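Queuine lyase ([Clostridium] spiroforme DSM 1552, PDB 6P78) binds a [4Fe-4S] cluster, S-adenosylmethionine and queuine, and, as a radical SAM C-N lyase, probably breaks a C-N bond of queuine. Local coordinates at residues 160-163 with 167-170; 91-96 with 124-129; 187-192 with 222-227. One frame throughout, in Å; residues are numbered along the deposited sequence. Where two conformers were deposited one is given.

Interaction 1 of 3, residues 160-163 with 167-170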
ATOM      1  N   ILE A 160       4.285  11.902   8.504  1.00 17.00           N
ATOM      2  CA  ILE A 160       3.421  12.280   7.388  1.00 17.28           C
ATOM      3  C   ILE A 160       2.695  13.548   7.795  1.00 21.81           C
ATOM      4  O   ILE A 160       1.825  13.509   8.674  1.00 20.73           O
ATOM      5  CB  ILE A 160       2.427  11.169   7.032  1.00 19.12           C
ATOM      6  CG1 ILE A 160       3.153   9.946   6.447  1.00 17.23           C
ATOM      7  CG2 ILE A 160       1.349  11.668   6.038  1.00 19.34           C
ATOM      8  CD1 ILE A 160       2.214   8.720   6.318  1.00 20.25           C
ATOM      9  N   HIS A 161       3.031  14.663   7.162  1.00 21.19           N
ATOM     10  CA  HIS A 161       2.550  15.972   7.598  1.00 22.16           C
ATOM     11  C   HIS A 161       1.847  16.645   6.437  1.00 29.98           C
ATOM     12  O   HIS A 161       2.470  16.908   5.409  1.00 27.40           O
ATOM     13  CB  HIS A 161       3.711  16.824   8.094  1.00 25.13           C
ATOM     14  CG  HIS A 161       4.387  16.251   9.297  1.00 29.29           C
ATOM     15  ND1 HIS A 161       4.019  16.581  10.581  1.00 27.85           N
ATOM     16  CD2 HIS A 161       5.371  15.328   9.410  1.00 27.44           C
ATOM     17  CE1 HIS A 161       4.773  15.913  11.439  1.00 30.93           C
ATOM     18  NE2 HIS A 161       5.592  15.133  10.751  1.00 27.89           N
ATOM     19  N   PHE A 162       0.554  16.919   6.603  1.00 25.80           N
ATOM     20  CA  PHE A 162      -0.217  17.660   5.616  1.00 26.98           C
ATOM     21  C   PHE A 162      -1.146  18.610   6.353  1.00 29.28           C
ATOM     22  O   PHE A 162      -1.597  18.324   7.466  1.00 28.81           O
ATOM     23  CB  PHE A 162      -1.022  16.724   4.682  1.00 23.05           C
ATOM     24  CG  PHE A 162      -1.830  15.683   5.426  1.00 25.92           C
ATOM     25  CD1 PHE A 162      -3.116  15.966   5.852  1.00 26.40           C
ATOM     26  CD2 PHE A 162      -1.301  14.439   5.700  1.00 25.52           C
ATOM     27  CE1 PHE A 162      -3.858  15.031   6.561  1.00 22.89           C
ATOM     28  CE2 PHE A 162      -2.043  13.499   6.392  1.00 26.32           C
ATOM     29  CZ  PHE A 162      -3.319  13.803   6.829  1.00 23.53           C
ATOM     30  N   ASP A 163      -1.397  19.753   5.729  1.00 28.75           N
ATOM     31  CA  ASP A 163      -2.215  20.814   6.314  1.00 32.58           C
ATOM     32  C   ASP A 163      -3.704  20.642   6.004  1.00 42.68           C
ATOM     33  O   ASP A 163      -4.551  20.986   6.841  1.00 53.95           O
ATOM     34  CB  ASP A 163      -1.720  22.167   5.793  1.00 41.01           C
ATOM     35  CG  ASP A 163      -2.307  23.357   6.553  1.00 52.33           C
ATOM     36  OD1 ASP A 163      -2.302  23.344   7.803  1.00 56.05           O
ATOM     37  OD2 ASP A 163      -2.750  24.318   5.891  1.00 55.08           O
ATOM     38  N   GLU A 167      -4.355  18.498   0.028  1.00 25.66           N
ATOM     39  CA  GLU A 167      -2.923  18.410  -0.246  1.00 26.68           C
ATOM     40  C   GLU A 167      -2.506  16.994  -0.611  1.00 26.12           C
ATOM     41  O   GLU A 167      -1.646  16.804  -1.481  1.00 31.05           O
ATOM     42  CB  GLU A 167      -2.108  18.907   0.947  1.00 29.01           C
ATOM     43  CG  GLU A 167      -2.053  20.413   1.023  1.00 38.92           C
ATOM     44  CD  GLU A 167      -1.169  20.936   2.157  1.00 43.64           C
ATOM     45  OE1 GLU A 167      -0.609  20.110   2.930  1.00 31.06           O
ATOM     46  OE2 GLU A 167      -1.041  22.180   2.262  1.00 48.30           O
ATOM     47  N   ILE A 168      -3.079  15.990   0.063  1.00 23.30           N
ATOM     48  CA  ILE A 168      -2.773  14.598  -0.249  1.00 22.36           C
ATOM     49  C   ILE A 168      -3.155  14.293  -1.689  1.00 23.64           C
ATOM     50  O   ILE A 168      -2.412  13.633  -2.428  1.00 23.26           O
ATOM     51  CB  ILE A 168      -3.513  13.652   0.714  1.00 22.70           C
ATOM     52  CG1 ILE A 168      -3.082  13.891   2.145  1.00 20.84           C
ATOM     53  CG2 ILE A 168      -3.279  12.186   0.318  1.00 20.91           C
ATOM     54  CD1 ILE A 168      -4.090  13.340   3.128  1.00 24.66           C
ATOM     55  N   LEU A 169      -4.351  14.730  -2.086  1.00 21.53           N
ATOM     56  CA  LEU A 169      -4.906  14.415  -3.393  1.00 22.99           C
ATOM     57  C   LEU A 169      -4.159  15.078  -4.528  1.00 24.35           C
ATOM     58  O   LEU A 169      -4.351  14.652  -5.679  1.00 28.98           O
ATOM     59  CB  LEU A 169      -6.369  14.822  -3.468  1.00 20.72           C
ATOM     60  CG  LEU A 169      -7.288  13.888  -2.698  1.00 26.53           C
ATOM     61  CD1 LEU A 169      -8.600  14.591  -2.412  1.00 32.61           C
ATOM     62  CD2 LEU A 169      -7.499  12.642  -3.547  1.00 28.86           C
ATOM     63  N   GLU A 170      -3.305  16.067  -4.251  1.00 25.85           N
ATOM     64  CA  GLU A 170      -2.499  16.632  -5.324  1.00 30.22           C
ATOM     65  C   GLU A 170      -1.680  15.554  -6.030  1.00 30.34           C
ATOM     66  O   GLU A 170      -1.423  15.661  -7.231  1.00 32.75           O
ATOM     67  CB  GLU A 170      -1.571  17.726  -4.789  1.00 37.39           C
ATOM     68  CG  GLU A 170      -2.306  19.010  -4.449  1.00 47.15           C
ATOM     69  CD  GLU A 170      -1.526  19.922  -3.515  1.00 60.07           C
ATOM     70  OE1 GLU A 170      -0.345  19.631  -3.218  1.00 64.09           O
ATOM     71  OE2 GLU A 170      -2.109  20.932  -3.063  1.00 66.56           O
TER

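Interaction 2 of 3, residues 91-96 with 124-129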
ATOM      1  N   SER A  91       8.658   1.958  -0.707  1.00 26.08           N
ATOM      2  CA  SER A  91       8.068   2.754  -1.768  1.00 22.67           C
ATOM      3  C   SER A  91       8.624   2.293  -3.095  1.00 24.43           C
ATOM      4  O   SER A  91       9.752   1.807  -3.168  1.00 25.18           O
ATOM      5  CB  SER A  91       8.364   4.233  -1.593  1.00 21.27           C
ATOM      6  OG  SER A  91       7.933   4.673  -0.309  1.00 25.09           O
ATOM      7  N   PHE A  92       7.815   2.490  -4.134  1.00 20.76           N
ATOM      8  CA  PHE A  92       8.178   2.052  -5.487  1.00 21.37           C
ATOM      9  C   PHE A  92       9.571   2.520  -5.895  1.00 26.10           C
ATOM     10  O   PHE A  92      10.303   1.792  -6.582  1.00 24.56           O
ATOM     11  CB  PHE A  92       7.125   2.583  -6.461  1.00 19.64           C
ATOM     12  CG  PHE A  92       7.276   2.073  -7.878  1.00 21.41           C
ATOM     13  CD1 PHE A  92       6.729   0.859  -8.243  1.00 20.79           C
ATOM     14  CD2 PHE A  92       7.905   2.850  -8.832  1.00 27.20           C
ATOM     15  CE1 PHE A  92       6.852   0.385  -9.544  1.00 26.14           C
ATOM     16  CE2 PHE A  92       8.021   2.400 -10.141  1.00 32.77           C
ATOM     17  CZ  PHE A  92       7.488   1.170 -10.496  1.00 26.08           C
ATOM     18  N   PHE A  93       9.950   3.734  -5.494  1.00 24.14           N
ATOM     19  CA  PHE A  93      11.211   4.339  -5.909  1.00 28.05           C
ATOM     20  C   PHE A  93      12.431   3.614  -5.359  1.00 26.73           C
ATOM     21  O   PHE A  93      13.533   3.832  -5.867  1.00 31.90           O
ATOM     22  CB  PHE A  93      11.233   5.826  -5.501  1.00 25.66           C
ATOM     23  CG  PHE A  93      10.088   6.602  -6.084  1.00 28.19           C
ATOM     24  CD1 PHE A  93      10.139   7.055  -7.398  1.00 33.76           C
ATOM     25  CD2 PHE A  93       8.935   6.835  -5.345  1.00 29.55           C
ATOM     26  CE1 PHE A  93       9.074   7.748  -7.962  1.00 34.13           C
ATOM     27  CE2 PHE A  93       7.852   7.505  -5.906  1.00 27.35           C
ATOM     28  CZ  PHE A  93       7.919   7.974  -7.209  1.00 32.86           C
ATOM     29  N   GLU A  94      12.264   2.738  -4.376  1.00 25.22           N
ATOM     30  CA  GLU A  94      13.383   2.006  -3.800  1.00 24.54           C
ATOM     31  C   GLU A  94      13.663   0.714  -4.559  1.00 24.71           C
ATOM     32  O   GLU A  94      14.616   0.012  -4.229  1.00 27.36           O
ATOM     33  CB  GLU A  94      13.117   1.712  -2.322  1.00 28.28           C
ATOM     34  CG  GLU A  94      13.226   2.989  -1.482  1.00 29.49           C
ATOM     35  CD  GLU A  94      12.162   3.124  -0.407  1.00 33.76           C
ATOM     36  OE1 GLU A  94      11.433   2.160  -0.153  1.00 27.91           O
ATOM     37  OE2 GLU A  94      12.066   4.214   0.189  1.00 32.67           O
ATOM     38  N   LEU A  95      12.854   0.398  -5.556  1.00 24.40           N
ATOM     39  CA  LEU A  95      13.144  -0.770  -6.385  1.00 25.01           C
ATOM     40  C   LEU A  95      14.424  -0.542  -7.180  1.00 27.84           C
ATOM     41  O   LEU A  95      14.792   0.596  -7.468  1.00 28.38           O
ATOM     42  CB  LEU A  95      11.994  -1.042  -7.344  1.00 23.71           C
ATOM     43  CG  LEU A  95      10.719  -1.535  -6.678  1.00 24.51           C
ATOM     44  CD1 LEU A  95       9.571  -1.479  -7.662  1.00 26.98           C
ATOM     45  CD2 LEU A  95      10.924  -2.945  -6.137  1.00 26.70           C
ATOM     46  N   PRO A  96      15.131  -1.619  -7.532  1.00 27.49           N
ATOM     47  CA  PRO A  96      16.292  -1.479  -8.413  1.00 30.44           C
ATOM     48  C   PRO A  96      15.892  -0.732  -9.678  1.00 28.33           C
ATOM     49  O   PRO A  96      14.757  -0.834 -10.154  1.00 30.66           O
ATOM     50  CB  PRO A  96      16.689  -2.932  -8.724  1.00 30.70           C
ATOM     51  CG  PRO A  96      16.136  -3.736  -7.581  1.00 30.40           C
ATOM     52  CD  PRO A  96      14.918  -3.000  -7.069  1.00 27.71           C
ATOM     53  N   LYS A 124       6.309  12.577  -2.200  1.00 22.19           N
ATOM     54  CA  LYS A 124       5.228  13.267  -2.908  1.00 21.71           C
ATOM     55  C   LYS A 124       5.713  13.977  -4.175  1.00 28.46           C
ATOM     56  O   LYS A 124       5.060  13.915  -5.217  1.00 26.12           O
ATOM     57  CB  LYS A 124       4.573  14.290  -1.973  1.00 21.97           C
ATOM     58  CG  LYS A 124       3.382  14.990  -2.598  1.00 29.56           C
ATOM     59  CD  LYS A 124       2.763  15.975  -1.606  1.00 33.08           C
ATOM     60  CE  LYS A 124       1.527  16.658  -2.181  1.00 39.52           C
ATOM     61  NZ  LYS A 124       1.129  17.771  -1.283  1.00 47.08           N
ATOM     62  N   LYS A 125       6.852  14.673  -4.104  1.00 23.72           N
ATOM     63  CA  LYS A 125       7.270  15.502  -5.225  1.00 22.14           C
ATOM     64  C   LYS A 125       7.838  14.694  -6.390  1.00 24.95           C
ATOM     65  O   LYS A 125       8.043  15.261  -7.469  1.00 30.45           O
ATOM     66  CB  LYS A 125       8.306  16.531  -4.743  1.00 24.42           C
ATOM     67  CG  LYS A 125       7.781  17.460  -3.662  1.00 27.05           C
ATOM     68  CD  LYS A 125       6.754  18.402  -4.226  1.00 32.92           C
ATOM     69  CE  LYS A 125       6.318  19.406  -3.179  1.00 36.87           C
ATOM     70  NZ  LYS A 125       4.904  19.140  -2.861  1.00 44.63           N
ATOM     71  N   LYS A 126       8.081  13.391  -6.218  1.00 22.86           N
ATOM     72  CA  LYS A 126       8.596  12.561  -7.295  1.00 22.97           C
ATOM     73  C   LYS A 126       7.490  11.922  -8.126  1.00 27.37           C
ATOM     74  O   LYS A 126       7.777  11.355  -9.190  1.00 29.20           O
ATOM     75  CB  LYS A 126       9.491  11.448  -6.721  1.00 28.45           C
ATOM     76  CG  LYS A 126      10.797  11.955  -6.122  1.00 33.26           C
ATOM     77  CD  LYS A 126      11.763  10.829  -5.831  1.00 46.71           C
ATOM     78  CE  LYS A 126      12.865  10.767  -6.873  1.00 61.49           C
ATOM     79  NZ  LYS A 126      13.841  11.887  -6.728  1.00 65.73           N
ATOM     80  N   ILE A 127       6.239  12.025  -7.677  1.00 26.02           N
ATOM     81  CA  ILE A 127       5.148  11.293  -8.313  0.58 24.81           C
ATOM     82  C   ILE A 127       4.860  11.840  -9.708  1.00 26.05           C
ATOM     83  O   ILE A 127       4.604  11.073 -10.650  1.00 24.95           O
ATOM     84  CB  ILE A 127       3.898  11.336  -7.416  0.58 22.44           C
ATOM     85  CG1 ILE A 127       4.204  10.769  -6.023  0.58 21.43           C
ATOM     86  CG2 ILE A 127       2.733  10.563  -8.055  0.58 22.60           C
ATOM     87  CD1 ILE A 127       4.610   9.344  -6.015  0.58 18.63           C
ATOM     88  N   LYS A 128       4.871  13.168  -9.865  1.00 29.61           N
ATOM     89  CA  LYS A 128       4.512  13.760 -11.153  1.00 28.64           C
ATOM     90  C   LYS A 128       5.410  13.242 -12.274  1.00 31.99           C
ATOM     91  O   LYS A 128       4.931  12.895 -13.359  1.00 33.52           O
ATOM     92  CB  LYS A 128       4.581  15.287 -11.071  1.00 30.64           C
ATOM     93  CG  LYS A 128       4.391  15.981 -12.411  1.00 42.97           C
ATOM     94  CD  LYS A 128       4.019  17.471 -12.268  1.00 57.71           C
ATOM     95  CE  LYS A 128       4.405  18.073 -10.915  1.00 61.16           C
ATOM     96  NZ  LYS A 128       5.876  18.307 -10.784  1.00 63.78           N
ATOM     97  N   ALA A 129       6.724  13.194 -12.033  1.00 28.63           N
ATOM     98  CA  ALA A 129       7.637  12.715 -13.067  1.00 32.16           C
ATOM     99  C   ALA A 129       7.415  11.240 -13.370  1.00 29.54           C
ATOM    100  O   ALA A 129       7.590  10.816 -14.517  1.00 32.69           O
ATOM    101  CB  ALA A 129       9.087  12.955 -12.651  1.00 37.50           C
TER

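Interaction 3 of 3, residues 187-192 with 222-227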
ATOM      1  N   GLU A 187     -14.254   7.121  17.840  1.00 26.33           N
ATOM      2  CA  GLU A 187     -14.345   8.414  17.175  1.00 24.30           C
ATOM      3  C   GLU A 187     -13.239   8.575  16.141  1.00 23.55           C
ATOM      4  O   GLU A 187     -13.453   9.143  15.062  1.00 25.33           O
ATOM      5  CB  GLU A 187     -14.274   9.532  18.215  1.00 27.27           C
ATOM      6  CG  GLU A 187     -15.548   9.624  19.087  1.00 37.61           C
ATOM      7  CD  GLU A 187     -15.582   8.660  20.282  1.00 46.97           C
ATOM      8  OE1 GLU A 187     -14.556   7.988  20.588  1.00 36.79           O
ATOM      9  OE2 GLU A 187     -16.660   8.581  20.925  1.00 51.39           O
ATOM     10  N   MET A 188     -12.044   8.086  16.453  1.00 19.73           N
ATOM     11  CA  MET A 188     -10.938   8.244  15.521  1.00 20.53           C
ATOM     12  C   MET A 188     -11.187   7.430  14.260  1.00 22.50           C
ATOM     13  O   MET A 188     -11.000   7.923  13.142  1.00 23.45           O
ATOM     14  CB  MET A 188      -9.632   7.796  16.193  1.00 19.36           C
ATOM     15  CG  MET A 188      -8.400   8.117  15.389  1.00 27.82           C
ATOM     16  SD  MET A 188      -6.939   7.344  16.155  1.00 29.45           S
ATOM     17  CE  MET A 188      -6.850   8.187  17.714  1.00 25.55           C
ATOM     18  N   ILE A 189     -11.653   6.198  14.432  1.00 20.81           N
ATOM     19  CA  ILE A 189     -11.899   5.316  13.293  1.00 18.71           C
ATOM     20  C   ILE A 189     -13.073   5.826  12.466  1.00 20.48           C
ATOM     21  O   ILE A 189     -13.020   5.847  11.227  1.00 21.89           O
ATOM     22  CB  ILE A 189     -12.130   3.892  13.819  1.00 24.84           C
ATOM     23  CG1 ILE A 189     -10.820   3.368  14.417  1.00 22.68           C
ATOM     24  CG2 ILE A 189     -12.634   2.950  12.712  1.00 24.89           C
ATOM     25  CD1 ILE A 189     -10.971   2.137  15.248  1.00 25.24           C
ATOM     26  N   ARG A 190     -14.140   6.262  13.140  1.00 21.46           N
ATOM     27  CA  ARG A 190     -15.291   6.844  12.452  1.00 24.28           C
ATOM     28  C   ARG A 190     -14.862   7.991  11.554  1.00 22.78           C
ATOM     29  O   ARG A 190     -15.294   8.082  10.402  1.00 23.35           O
ATOM     30  CB  ARG A 190     -16.318   7.350  13.464  1.00 24.57           C
ATOM     31  CG  ARG A 190     -17.105   6.274  14.179  1.00 28.81           C
ATOM     32  CD  ARG A 190     -18.178   6.904  15.076  1.00 36.86           C
ATOM     33  NE  ARG A 190     -18.988   5.893  15.748  1.00 36.43           N
ATOM     34  CZ  ARG A 190     -19.094   5.786  17.067  1.00 49.12           C
ATOM     35  NH1 ARG A 190     -19.850   4.833  17.596  1.00 50.58           N
ATOM     36  NH2 ARG A 190     -18.456   6.646  17.856  1.00 51.06           N
ATOM     37  N   LYS A 191     -14.008   8.893  12.080  1.00 21.72           N
ATOM     38  CA  LYS A 191     -13.580  10.041  11.285  1.00 21.72           C
ATOM     39  C   LYS A 191     -12.727   9.601  10.101  1.00 20.79           C
ATOM     40  O   LYS A 191     -12.828  10.177   9.009  1.00 22.46           O
ATOM     41  CB  LYS A 191     -12.828  11.064  12.141  1.00 28.03           C
ATOM     42  CG  LYS A 191     -12.715  12.393  11.381  1.00 42.60           C
ATOM     43  CD  LYS A 191     -12.316  13.561  12.265  1.00 54.67           C
ATOM     44  CE  LYS A 191     -12.127  14.828  11.441  1.00 60.64           C
ATOM     45  NZ  LYS A 191     -10.740  14.981  10.924  1.00 67.22           N
ATOM     46  N   ASP A 192     -11.882   8.587  10.286  1.00 21.78           N
ATOM     47  CA  ASP A 192     -11.077   8.111   9.170  1.00 22.42           C
ATOM     48  C   ASP A 192     -11.957   7.595   8.037  1.00 22.35           C
ATOM     49  O   ASP A 192     -11.673   7.852   6.859  1.00 20.28           O
ATOM     50  CB  ASP A 192     -10.107   7.017   9.626  1.00 20.49           C
ATOM     51  CG  ASP A 192      -8.917   7.571  10.370  1.00 30.44           C
ATOM     52  OD1 ASP A 192      -8.599   8.770  10.191  1.00 29.04           O
ATOM     53  OD2 ASP A 192      -8.310   6.814  11.151  1.00 30.48           O
ATOM     54  N   ILE A 222     -11.666  -3.909  17.127  1.00 26.02           N
ATOM     55  CA  ILE A 222     -11.761  -4.682  15.896  1.00 28.89           C
ATOM     56  C   ILE A 222     -13.108  -5.381  15.833  1.00 30.37           C
ATOM     57  O   ILE A 222     -13.766  -5.400  14.782  1.00 28.40           O
ATOM     58  CB  ILE A 222     -10.591  -5.669  15.805  1.00 25.70           C
ATOM     59  CG1 ILE A 222      -9.268  -4.924  15.638  1.00 25.55           C
ATOM     60  CG2 ILE A 222     -10.813  -6.697  14.641  1.00 26.94           C
ATOM     61  CD1 ILE A 222      -8.042  -5.833  15.680  1.00 26.70           C
ATOM     62  N   LYS A 223     -13.554  -5.944  16.962  1.00 25.51           N
ATOM     63  CA  LYS A 223     -14.871  -6.563  17.016  1.00 32.88           C
ATOM     64  C   LYS A 223     -15.952  -5.554  16.651  1.00 34.28           C
ATOM     65  O   LYS A 223     -16.901  -5.864  15.919  1.00 31.99           O
ATOM     66  CB  LYS A 223     -15.105  -7.135  18.416  1.00 36.44           C
ATOM     67  CG  LYS A 223     -16.392  -7.915  18.602  1.00 47.19           C
ATOM     68  CD  LYS A 223     -16.405  -8.542  20.006  1.00 50.07           C
ATOM     69  CE  LYS A 223     -17.714  -9.222  20.319  1.00 59.73           C
ATOM     70  NZ  LYS A 223     -17.800 -10.509  19.581  1.00 65.40           N
ATOM     71  N   TRP A 224     -15.836  -4.342  17.182  1.00 29.76           N
ATOM     72  CA  TRP A 224     -16.847  -3.330  16.910  1.00 34.31           C
ATOM     73  C   TRP A 224     -16.828  -2.939  15.438  1.00 29.25           C
ATOM     74  O   TRP A 224     -17.876  -2.861  14.786  1.00 33.50           O
ATOM     75  CB  TRP A 224     -16.615  -2.107  17.802  1.00 29.03           C
ATOM     76  CG  TRP A 224     -17.241  -0.849  17.288  1.00 28.30           C
ATOM     77  CD1 TRP A 224     -18.538  -0.458  17.453  1.00 36.03           C
ATOM     78  CD2 TRP A 224     -16.594   0.202  16.552  1.00 26.97           C
ATOM     79  NE1 TRP A 224     -18.746   0.758  16.859  1.00 37.25           N
ATOM     80  CE2 TRP A 224     -17.571   1.190  16.301  1.00 33.02           C
ATOM     81  CE3 TRP A 224     -15.290   0.411  16.094  1.00 26.16           C
ATOM     82  CZ2 TRP A 224     -17.285   2.363  15.601  1.00 32.03           C
ATOM     83  CZ3 TRP A 224     -15.006   1.577  15.389  1.00 27.25           C
ATOM     84  CH2 TRP A 224     -16.001   2.535  15.149  1.00 28.50           C
ATOM     85  N   PHE A 225     -15.634  -2.727  14.895  1.00 25.59           N
ATOM     86  CA  PHE A 225     -15.506  -2.304  13.508  1.00 25.27           C
ATOM     87  C   PHE A 225     -16.039  -3.374  12.569  1.00 29.93           C
ATOM     88  O   PHE A 225     -16.744  -3.067  11.600  1.00 26.90           O
ATOM     89  CB  PHE A 225     -14.044  -1.977  13.206  1.00 24.45           C
ATOM     90  CG  PHE A 225     -13.832  -1.365  11.856  1.00 22.95           C
ATOM     91  CD1 PHE A 225     -14.071  -0.019  11.643  1.00 23.46           C
ATOM     92  CD2 PHE A 225     -13.388  -2.142  10.796  1.00 24.26           C
ATOM     93  CE1 PHE A 225     -13.869   0.551  10.395  1.00 23.45           C
ATOM     94  CE2 PHE A 225     -13.193  -1.576   9.544  1.00 26.68           C
ATOM     95  CZ  PHE A 225     -13.440  -0.225   9.349  1.00 25.20           C
ATOM     96  N   ASP A 226     -15.769  -4.642  12.878  1.00 29.31           N
ATOM     97  CA  ASP A 226     -16.210  -5.718  11.998  1.00 29.50           C
ATOM     98  C   ASP A 226     -17.726  -5.731  11.846  1.00 33.71           C
ATOM     99  O   ASP A 226     -18.240  -6.027  10.763  1.00 39.12           O
ATOM    100  CB  ASP A 226     -15.706  -7.058  12.519  1.00 34.56           C
ATOM    101  CG  ASP A 226     -16.126  -8.199  11.642  1.00 44.85           C
ATOM    102  OD1 ASP A 226     -15.682  -8.225  10.473  1.00 43.27           O
ATOM    103  OD2 ASP A 226     -16.905  -9.053  12.115  1.00 45.61           O
ATOM    104  N   GLU A 227     -18.461  -5.395  12.906  1.00 35.63           N
ATOM    105  CA  GLU A 227     -19.915  -5.376  12.793  1.00 40.14           C
ATOM    106  C   GLU A 227     -20.435  -4.031  12.295  1.00 40.70           C
ATOM    107  O   GLU A 227     -21.335  -3.992  11.452  1.00 40.88           O
ATOM    108  CB  GLU A 227     -20.564  -5.733  14.134  1.00 51.38           C
ATOM    109  CG  GLU A 227     -20.237  -4.773  15.272  1.00 63.10           C
ATOM    110  CD  GLU A 227     -20.550  -5.336  16.658  1.00 70.71           C
ATOM    111  OE1 GLU A 227     -19.974  -4.827  17.653  1.00 68.70           O
ATOM    112  OE2 GLU A 227     -21.368  -6.278  16.748  1.00 71.87           O
TER
HETATM  113  O   HOH W   1     -20.999   3.155  16.119  1.00 53.93           O

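Interaction 1 of 3, residues 160-163 with 167-170
Where the loop after helix 149-155 runs into the short, weakly bonded helix 165-169, E167 and I168 of that helix lie against F162 and D163. The polar half is one hydrogen bond: D163 N donates to E167 OE1 over 2.9 Å, nearly straight at 169°, although the oxygen is met from above the carboxylate plane. The E167 chain runs extended beyond CG, which carries the carboxylate back to the loop; its other oxygen, OE2, lies 3.6 Å from D163 CB. D163 OD2 and E167 OE2 are 4.5 Å apart, and two such like charges may slightly raise each other's proton affinity. The apolar half is a CH-pi contact. I168 CD1 stands 3.6 Å from the centroid of the F162 ring and only 4° off its normal, so the methyl sits over the middle of one face, while I160 CG2 meets the ring edge. F162 CG lies between its own backbone N and carbonyl carbon (chi1 50°), turning that face to the helix. R152 and Y121 also touch F162. The side-chain-to-backbone bond thus closes a loop-to-helix junction of the radical SAM core, shortly after K158, which binds S-adenosylmethionine.

Interaction 2 of 3, residues 91-96 with 124-129
The 3-10 turn at 92-94, in the loop after strand 83-87 whose S91 touches the bound S-adenosylmethionine, faces residues 126 and 127, where the chain enters helix 127-134; the CA atoms of F93 and K126 are 8.7 Å apart, so the F93 side chain has to span the gap with the far end of its ring. F93 CZ is 3.8 Å from K126 CB, and that methylene lies over one face, 4.2 Å from the ring centroid and 26° off the normal: a CH-pi contact displaced toward the rim. I127 arrives differently. In the conformer given, its CD1 comes to the ring edge in the ring plane, 3.7 Å from F93 CE2; a second conformer makes this contact less certain. F93 CG lies anti to the carbonyl carbon (chi1 -58°), which directs the ring toward the helix, and Y123 stacks on it. The turn carries its own polar brace, since S91 N donates to E94 OE1 (2.8 Å, 177°). Across the contact no hydrogen bond forms, and K126 lends its CB while its chain bends and leads the ammonium away. Attraction here therefore rests on dispersion and CH-pi contact, with charge left outside.

Interaction 3 of 3, residues 187-192 with 222-227
I189 and R190 of helix 186-199 meet W224 and F225 of helix 219-228 in three distinct orientations. The guanidinium of R190 and the indole of W224 stand almost perpendicular, their planes 86° apart. Here the indole offers its benzo edge and the guanidinium its face: W224 CZ2 lies over that face, 3.9 Å from R190 NE. This is an edge-to-face meeting in which the cation does not sit over the indole ring; K186 makes the cation-pi contact with W224. The R190 chain runs extended from CG to NE along the rim of the indole, with R190 CG 4.0 Å from W224 CH2. A water lies in the plane of both flat groups and accepts from R190 NH1 at 2.5 Å, a short distance that makes its exact position doubtful, and weakly from W224 NE1.

I189 serves both aromatics with one branch. Its CG2 is anti to the backbone N and reaches the other helix, coming 3.8 Å from W224 CZ3 at the indole edge. The same methyl is 3.5 Å from F225 CD1, approaching that ring obliquely. F225, with CG anti to its N (chi1 -173°), turns its CD1-CE1 side to that methyl.

The segment axes approach to 11.7 Å and run in broadly the same direction, 35° apart. Such a pairing fits successive beta-alpha-beta crossovers, since strand 203-207 lies between the two helices in sequence and runs parallel to 178-179 and 238-241. Beneath the pair, I189 and F225 both rest on V179, and F225 also touches I205 and I207, so the helices cover one side of the three-stranded sheet.

In the fold
Interactions 1 and 2 are joined through K124, whose NZ bonds to E167 O and forms a salt bridge with E170 OE1, although their centres lie 16 Å apart. Interaction 3 stands away from both, touching neither, and is on the opposite side of the chain's centre from interaction 2. All three are partly buried, but interaction 3 alone pairs two regular helices, over the three-stranded sheet, whereas the others join loop or turn residues to short or starting helices. Chemistry follows place: interaction 1 combines a backbone N-H to carboxylate bond with a methyl over a ring, interaction 2 has no hydrogen bond across it and rests on apolar and CH-pi contact, and interaction 3 adds a guanidinium and a water at its outer rim.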